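Local coordinates for protein lectin (Polyandrocarpa misakiensis, PDB 1BYF) that binds galactose through calcium as a homodimeric C-type lectin and takes part in the tunicate's defence against microorganisms, at residues 2-13 and 112-123. Residues are numbered along the deposited sequence; the frame is centred on the assembly and turned at random.
Sequences DYEILFSDETMN and GGARRVICEKEL. With ZN (zinc ion), chain D.
Asp9 OD1 is gripped twice: Arg116 NE donates to it at 2.9 Å, with an N-H...O angle of 171°, and Lys49 adds a second salt bridge. The bond lies in the guanidinium plane but reaches the anti side of the carboxylate, the two planes standing 75° apart, while Asp9 O sits over one guanidinium face. This ion pair marks the corner in the antiparallel terminal-strand pairing of the C-type lectin fold, where strand 3-8 runs against 115-122. Leu6 N to Cys119 O and Cys119 N to Leu6 O both span 2.8 Å; beyond Ser8 a beta bulge shifts the register by two before Met12 pairs with Arg115. On one face Ile118 CG1 meets Phe7 CD2 at 3.9 Å, side by side, and Ile5 CD1 rests on Glu120 CB at 3.8 Å, with Ile5, Phe7 and Ile118 packed against helix 36-49. On the other, Cys119 is disulfide-bonded to Cys21 of helix 14-22. The outer edge of 3-8 continues the sheet into the second subunit, whose Tyr20 OH is hydrogen-bonded to Glu4 OE2. Met12, bent at chi2 (144°) and chi3, crosses Val117 at about a right angle and brings CE to 3.6 Å from Val117 CG2.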
loop_
_atom_site.group_PDB
_atom_site.type_symbol
_atom_site.label_atom_id
_atom_site.label_comp_id
_atom_site.label_asym_id
_atom_site.label_seq_id
_atom_site.Cartn_x
_atom_site.Cartn_y
_atom_site.Cartn_z
ATOM N N ASP A 2 -2.564 -13.489 -2.929
ATOM C CA ASP A 2 -1.573 -12.796 -2.118
ATOM C C ASP A 2 -0.631 -11.948 -2.965
ATOM O O ASP A 2 -0.172 -12.376 -4.026
ATOM C CB ASP A 2 -0.690 -13.782 -1.366
ATOM C CG ASP A 2 -1.360 -14.574 -0.273
ATOM O OD1 ASP A 2 -2.550 -14.385 0.027
ATOM O OD2 ASP A 2 -0.637 -15.422 0.291
ATOM N N TYR A 3 -0.254 -10.785 -2.435
ATOM C CA TYR A 3 0.619 -9.890 -3.164
ATOM C C TYR A 3 1.488 -9.000 -2.285
ATOM O O TYR A 3 1.420 -8.843 -1.076
ATOM C CB TYR A 3 -0.221 -8.871 -3.967
ATOM C CG TYR A 3 -1.170 -9.427 -4.992
ATOM C CD1 TYR A 3 -2.467 -9.743 -4.606
ATOM C CD2 TYR A 3 -0.805 -9.619 -6.317
ATOM C CE1 TYR A 3 -3.380 -10.258 -5.513
ATOM C CE2 TYR A 3 -1.711 -10.138 -7.222
ATOM C CZ TYR A 3 -2.990 -10.444 -6.823
ATOM O OH TYR A 3 -3.851 -10.951 -7.771
ATOM N N GLU A 4 2.323 -8.264 -2.997
ATOM C CA GLU A 4 3.131 -7.162 -2.554
ATOM C C GLU A 4 2.532 -5.952 -3.313
ATOM O O GLU A 4 2.412 -6.054 -4.532
ATOM C CB GLU A 4 4.598 -7.235 -2.904
ATOM C CG GLU A 4 5.488 -7.991 -1.942
ATOM C CD GLU A 4 6.901 -8.119 -2.468
ATOM O OE1 GLU A 4 7.231 -7.464 -3.482
ATOM O OE2 GLU A 4 7.747 -8.844 -1.912
ATOM N N ILE A 5 2.127 -4.937 -2.582
ATOM C CA ILE A 5 1.533 -3.760 -3.219
ATOM C C ILE A 5 2.335 -2.520 -2.825
ATOM O O ILE A 5 2.555 -2.268 -1.644
ATOM C CB ILE A 5 0.065 -3.573 -2.820
ATOM C CG1 ILE A 5 -0.761 -4.811 -3.180
ATOM C CG2 ILE A 5 -0.524 -2.319 -3.453
ATOM C CD1 ILE A 5 -0.868 -5.115 -4.661
ATOM N N LEU A 6 2.782 -1.785 -3.830
ATOM C CA LEU A 6 3.568 -0.578 -3.591
ATOM C C LEU A 6 2.779 0.638 -4.076
ATOM O O LEU A 6 2.304 0.628 -5.203
ATOM C CB LEU A 6 4.901 -0.695 -4.327
ATOM C CG LEU A 6 5.754 0.571 -4.453
ATOM C CD1 LEU A 6 6.152 1.130 -3.100
ATOM C CD2 LEU A 6 7.020 0.282 -5.255
ATOM N N PHE A 7 2.602 1.634 -3.235
ATOM C CA PHE A 7 1.914 2.867 -3.592
ATOM C C PHE A 7 2.972 3.976 -3.600
ATOM O O PHE A 7 3.743 4.036 -2.633
ATOM C CB PHE A 7 0.839 3.257 -2.588
ATOM C CG PHE A 7 -0.325 2.327 -2.438
ATOM C CD1 PHE A 7 -0.281 1.273 -1.540
ATOM C CD2 PHE A 7 -1.482 2.526 -3.176
ATOM C CE1 PHE A 7 -1.365 0.426 -1.397
ATOM C CE2 PHE A 7 -2.569 1.686 -3.035
ATOM C CZ PHE A 7 -2.513 0.634 -2.148
ATOM N N SER A 8 2.994 4.819 -4.610
ATOM C CA SER A 8 3.978 5.898 -4.636
ATOM C C SER A 8 3.336 7.253 -4.911
ATOM O O SER A 8 2.503 7.396 -5.805
ATOM C CB SER A 8 5.098 5.620 -5.639
ATOM O OG SER A 8 5.939 6.767 -5.723
ATOM N N ASP A 9 3.728 8.241 -4.115
ATOM C CA ASP A 9 3.240 9.602 -4.263
ATOM C C ASP A 9 3.897 10.308 -5.448
ATOM O O ASP A 9 3.491 11.404 -5.817
ATOM C CB ASP A 9 3.492 10.427 -2.993
ATOM C CG ASP A 9 2.437 10.094 -1.943
ATOM O OD1 ASP A 9 1.254 10.001 -2.337
ATOM O OD2 ASP A 9 2.809 9.945 -0.768
ATOM N N GLU A 10 4.900 9.668 -6.019
ATOM C CA GLU A 10 5.606 10.164 -7.188
ATOM C C GLU A 10 4.705 10.089 -8.419
ATOM O O GLU A 10 4.162 9.005 -8.616
ATOM C CB GLU A 10 6.738 9.171 -7.494
ATOM C CG GLU A 10 8.118 9.575 -7.047
ATOM C CD GLU A 10 9.014 9.830 -8.250
ATOM O OE1 GLU A 10 9.587 8.848 -8.770
ATOM O OE2 GLU A 10 9.124 11.007 -8.652
ATOM N N THR A 11 4.593 11.133 -9.212
ATOM C CA THR A 11 3.737 11.078 -10.391
ATOM C C THR A 11 4.524 10.916 -11.685
ATOM O O THR A 11 5.668 11.348 -11.805
ATOM C CB THR A 11 2.881 12.357 -10.467
ATOM O OG1 THR A 11 3.787 13.464 -10.525
ATOM C CG2 THR A 11 2.002 12.479 -9.236
ATOM N N MET A 12 3.884 10.300 -12.666
ATOM C CA MET A 12 4.453 10.010 -13.961
ATOM C C MET A 12 3.333 9.747 -14.986
ATOM O O MET A 12 2.199 9.516 -14.584
ATOM C CB MET A 12 5.184 8.672 -13.944
ATOM C CG MET A 12 6.612 8.543 -13.514
ATOM S SD MET A 12 6.769 6.941 -12.638
ATOM C CE MET A 12 6.552 7.553 -10.967
ATOM N N ASN A 13 3.777 9.663 -16.240
ATOM C CA ASN A 13 2.833 9.280 -17.293
ATOM C C ASN A 13 2.713 7.753 -17.224
ATOM O O ASN A 13 3.432 7.092 -16.464
ATOM C CB ASN A 13 3.231 9.772 -18.672
ATOM C CG ASN A 13 4.586 9.320 -19.156
ATOM O OD1 ASN A 13 5.053 8.230 -18.812
ATOM N ND2 ASN A 13 5.241 10.152 -19.966
ATOM N N GLY A 112 -0.598 10.543 -21.365
ATOM C CA GLY A 112 0.468 11.452 -20.998
ATOM C C GLY A 112 0.383 12.209 -19.702
ATOM O O GLY A 112 1.376 12.837 -19.306
ATOM N N GLY A 113 -0.736 12.206 -18.987
ATOM C CA GLY A 113 -0.848 12.958 -17.744
ATOM C C GLY A 113 -0.073 12.343 -16.593
ATOM O O GLY A 113 0.129 11.134 -16.523
ATOM N N ALA A 114 0.385 13.184 -15.667
ATOM C CA ALA A 114 1.109 12.725 -14.487
ATOM C C ALA A 114 0.143 12.195 -13.432
ATOM O O ALA A 114 -0.816 12.879 -13.042
ATOM C CB ALA A 114 1.893 13.881 -13.880
ATOM N N ARG A 115 0.370 10.974 -12.963
ATOM C CA ARG A 115 -0.480 10.417 -11.916
ATOM C C ARG A 115 0.388 9.537 -11.006
ATOM O O ARG A 115 1.486 9.162 -11.391
ATOM C CB ARG A 115 -1.644 9.583 -12.435
ATOM C CG ARG A 115 -2.200 10.074 -13.761
ATOM C CD ARG A 115 -3.406 9.236 -14.182
ATOM N NE ARG A 115 -4.575 10.107 -14.152
ATOM C CZ ARG A 115 -4.930 10.945 -15.117
ATOM N NH1 ARG A 115 -4.258 11.044 -16.250
ATOM N NH2 ARG A 115 -6.008 11.687 -14.918
ATOM N N ARG A 116 -0.169 9.249 -9.838
ATOM C CA ARG A 116 0.546 8.408 -8.874
ATOM C C ARG A 116 0.607 6.982 -9.402
ATOM O O ARG A 116 -0.040 6.637 -10.390
ATOM C CB ARG A 116 -0.100 8.518 -7.497
ATOM C CG ARG A 116 0.230 9.820 -6.773
ATOM C CD ARG A 116 -0.604 9.982 -5.513
ATOM N NE ARG A 116 -0.095 11.023 -4.631
ATOM C CZ ARG A 116 -0.119 12.330 -4.860
ATOM N NH1 ARG A 116 -0.652 12.836 -5.972
ATOM N NH2 ARG A 116 0.398 13.162 -3.960
ATOM N N VAL A 117 1.410 6.156 -8.750
ATOM C CA VAL A 117 1.646 4.796 -9.209
ATOM C C VAL A 117 1.382 3.734 -8.150
ATOM O O VAL A 117 1.682 3.899 -6.971
ATOM C CB VAL A 117 3.117 4.681 -9.675
ATOM C CG1 VAL A 117 3.400 3.302 -10.270
ATOM C CG2 VAL A 117 3.442 5.767 -10.705
ATOM N N ILE A 118 0.838 2.620 -8.616
ATOM C CA ILE A 118 0.553 1.453 -7.809
ATOM C C ILE A 118 1.152 0.232 -8.513
ATOM O O ILE A 118 0.797 -0.040 -9.661
ATOM C CB ILE A 118 -0.949 1.186 -7.609
ATOM C CG1 ILE A 118 -1.624 2.448 -7.068
ATOM C CG2 ILE A 118 -1.162 0.008 -6.662
ATOM C CD1 ILE A 118 -3.134 2.335 -6.987
ATOM N N CYS A 119 2.054 -0.451 -7.819
ATOM C CA CYS A 119 2.672 -1.644 -8.367
ATOM C C CYS A 119 2.265 -2.871 -7.545
ATOM O O CYS A 119 1.922 -2.752 -6.367
ATOM C CB CYS A 119 4.195 -1.573 -8.351
ATOM S SG CYS A 119 4.894 -0.043 -8.985
ATOM N N GLU A 120 2.333 -4.026 -8.205
ATOM C CA GLU A 120 2.011 -5.292 -7.577
ATOM C C GLU A 120 3.073 -6.351 -7.889
ATOM O O GLU A 120 3.831 -6.271 -8.853
ATOM C CB GLU A 120 0.654 -5.838 -8.031
ATOM C CG GLU A 120 0.603 -6.379 -9.453
ATOM C CD GLU A 120 -0.663 -7.123 -9.809
ATOM O OE1 GLU A 120 -1.783 -6.615 -9.583
ATOM O OE2 GLU A 120 -0.567 -8.259 -10.350
ATOM N N LYS A 121 3.067 -7.382 -7.053
ATOM C CA LYS A 121 3.907 -8.550 -7.246
ATOM C C LYS A 121 3.218 -9.726 -6.545
ATOM O O LYS A 121 3.065 -9.743 -5.323
ATOM C CB LYS A 121 5.351 -8.395 -6.796
ATOM C CG LYS A 121 6.179 -9.646 -7.068
ATOM C CD LYS A 121 7.593 -9.484 -6.532
ATOM C CE LYS A 121 8.261 -10.843 -6.362
ATOM N NZ LYS A 121 8.182 -11.617 -7.636
ATOM N N GLU A 122 2.728 -10.647 -7.370
ATOM C CA GLU A 122 2.061 -11.828 -6.838
ATOM C C GLU A 122 3.069 -12.620 -6.009
ATOM O O GLU A 122 4.243 -12.700 -6.369
ATOM C CB GLU A 122 1.475 -12.693 -7.954
ATOM C CG GLU A 122 1.218 -14.131 -7.531
ATOM C CD GLU A 122 -0.112 -14.693 -7.973
ATOM O OE1 GLU A 122 -0.729 -14.148 -8.915
ATOM O OE2 GLU A 122 -0.559 -15.692 -7.365
ATOM N N LEU A 123 2.615 -13.217 -4.923
ATOM C CA LEU A 123 3.486 -14.012 -4.068
ATOM C C LEU A 123 3.001 -15.460 -4.059
ATOM O O LEU A 123 1.819 -15.651 -3.753
ATOM C CB LEU A 123 3.446 -13.481 -2.637
ATOM C CG LEU A 123 3.929 -12.054 -2.399
ATOM C CD1 LEU A 123 3.560 -11.598 -0.993
ATOM C CD2 LEU A 123 5.431 -11.930 -2.618
HETATM ZN ZN ZN D . -1.356 -16.442 1.811
HETATM O O HOH W 1 -1.358 -15.933 -4.402
HETATM O O HOH W 2 3.835 12.985 -20.482
#